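Local structure of UPF0147 protein Ta0600 (Thermoplasma acidophilum DSM 1728, 2QSB) at residues A[19-23]-A[36-40]. The protein is of unknown function; it belongs to the uncharacterised UPF0147 family and folds as a compact four-helix bundle. Residues are numbered along the deposited sequence.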
loop_
_atom_site.group_PDB
_atom_site.type_symbol
_atom_site.label_atom_id
_atom_site.label_comp_id
_atom_site.label_asym_id
_atom_site.label_seq_id
_atom_site.Cartn_x
_atom_site.Cartn_y
_atom_site.Cartn_z
ATOM N N LEU A 19 -2.048 2.709 -4.446
ATOM C CA LEU A 19 -1.927 3.510 -3.227
ATOM C C LEU A 19 -2.358 4.923 -3.469
ATOM O O LEU A 19 -2.987 5.538 -2.599
ATOM C CB LEU A 19 -0.482 3.486 -2.724
ATOM C CG LEU A 19 -0.096 2.206 -1.991
ATOM C CD1 LEU A 19 1.404 2.202 -1.798
ATOM C CD2 LEU A 19 -0.805 2.128 -0.639
ATOM N N ASP A 20 -2.039 5.476 -4.639
ATOM C CA ASP A 20 -2.510 6.822 -4.927
ATOM C C ASP A 20 -4.031 6.889 -4.955
ATOM O O ASP A 20 -4.634 7.800 -4.346
ATOM C CB ASP A 20 -1.900 7.371 -6.200
ATOM C CG ASP A 20 -2.083 8.871 -6.267
ATOM O OD1 ASP A 20 -1.306 9.575 -5.581
ATOM O OD2 ASP A 20 -3.015 9.320 -6.954
ATOM N N GLU A 21 -4.652 5.947 -5.654
ATOM C CA GLU A 21 -6.100 5.877 -5.664
ATOM C C GLU A 21 -6.672 5.761 -4.248
ATOM O O GLU A 21 -7.629 6.442 -3.905
ATOM C CB GLU A 21 -6.544 4.686 -6.524
ATOM C CG GLU A 21 -6.309 4.882 -8.024
ATOM C CD GLU A 21 -7.152 5.998 -8.604
ATOM O OE1 GLU A 21 -8.361 5.757 -8.779
ATOM O OE2 GLU A 21 -6.627 7.100 -8.881
ATOM N N LEU A 22 -6.093 4.889 -3.431
ATOM C CA LEU A 22 -6.604 4.680 -2.078
ATOM C C LEU A 22 -6.499 5.976 -1.280
ATOM O O LEU A 22 -7.401 6.310 -0.487
ATOM C CB LEU A 22 -5.853 3.497 -1.418
ATOM C CG LEU A 22 -6.331 3.108 -0.022
ATOM C CD1 LEU A 22 -7.795 2.678 -0.080
ATOM C CD2 LEU A 22 -5.462 1.989 0.499
ATOM N N SER A 23 -5.392 6.705 -1.443
ATOM C CA SER A 23 -5.179 7.936 -0.692
ATOM C C SER A 23 -6.217 8.996 -1.029
ATOM O O SER A 23 -6.441 9.918 -0.246
ATOM C CB SER A 23 -3.764 8.472 -0.937
ATOM O OG SER A 23 -3.671 9.190 -2.173
ATOM N N ALA A 36 -2.185 5.270 3.299
ATOM C CA ALA A 36 -1.861 5.127 1.883
ATOM C C ALA A 36 -0.859 6.227 1.469
ATOM O O ALA A 36 0.095 5.948 0.741
ATOM C CB ALA A 36 -3.135 5.224 1.048
ATOM N N GLN A 37 -1.114 7.451 1.934
ATOM C CA GLN A 37 -0.210 8.594 1.721
ATOM C C GLN A 37 1.207 8.285 2.214
ATOM O O GLN A 37 2.191 8.426 1.480
ATOM C CB GLN A 37 -0.779 9.872 2.388
ATOM C CG GLN A 37 0.112 11.106 2.119
ATOM C CD GLN A 37 -0.394 12.423 2.730
ATOM O OE1 GLN A 37 -1.412 12.950 2.318
ATOM N NE2 GLN A 37 0.320 12.929 3.723
ATOM N N ASP A 38 1.305 7.827 3.454
ATOM C CA ASP A 38 2.594 7.560 4.074
ATOM C C ASP A 38 3.279 6.384 3.398
ATOM O O ASP A 38 4.498 6.361 3.245
ATOM C CB ASP A 38 2.420 7.284 5.547
ATOM C CG ASP A 38 2.022 8.541 6.361
ATOM O OD1 ASP A 38 2.075 9.668 5.861
ATOM O OD2 ASP A 38 1.686 8.339 7.532
ATOM N N SER A 39 2.493 5.419 2.923
ATOM C CA SER A 39 3.050 4.243 2.246
ATOM C C SER A 39 3.690 4.611 0.920
ATOM O O SER A 39 4.787 4.154 0.599
ATOM C CB SER A 39 1.973 3.180 2.003
ATOM O OG SER A 39 1.494 2.634 3.214
ATOM N N LYS A 40 3.010 5.449 0.157
ATOM C CA LYS A 40 3.552 5.796 -1.131
ATOM C C LYS A 40 4.803 6.711 -0.997
ATOM O O LYS A 40 5.704 6.628 -1.836
ATOM C CB LYS A 40 2.429 6.281 -2.080
ATOM C CG LYS A 40 1.669 7.532 -1.620
ATOM C CD LYS A 40 0.396 7.807 -2.455
ATOM C CE LYS A 40 0.536 9.066 -3.306
ATOM N NZ LYS A 40 0.781 10.260 -2.511
#
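Start at Ala36, where segments 19-23 and 36-40, on helices 6-23 and 30-43 of the four-helix bundle, come closest. Its CB sits among Leu19, Leu22 and Ser23, 3.7 Å from Leu19 O, 3.7 Å from Ser23 N and 4.0 Å from Leu22 CG. A methyl this small lets Ser23 CA and Ala36 CA approach to 5.1 Å. The segments run antiparallel at 152°, their axes 8.6 Å apart.

Leu19, rotamer mt, brings CD1 to 4.0 Å from Ser39 CB and CD2 to 4.2 Å from Ala36 CB. Leu22 takes tp, its CA-to-CB bond directed sideways; like Leu19 it reaches Ile81 of helix 72-88. Ser39 OG hydrogen-bonds to Val35 O, and its CB is the atom nearest Leu19; Ser39 also touches Val57 and Leu61 of helix 50-65. Ser23, chi1 p, likewise turns its hydroxyl to its own helix, donating to Asp20 O (OG to O 2.8 Å), and offers CB to Ala36 CB at 3.9 Å.

On the outer flank Lys40 leaves its backbone with chi1 p, and its chain passes over Leu19 O, CD 4.1 Å away. Asp20 CA-CB points away, yet OD1 is 3.0 Å from Lys40 CE but 3.8 Å from Lys40 NZ, a long salt bridge. With no hydrogen bond across, close van der Waals packing around Ala36, part apolar and part against backbone, joins the two segments; the charge pair adds a loose electrostatic link.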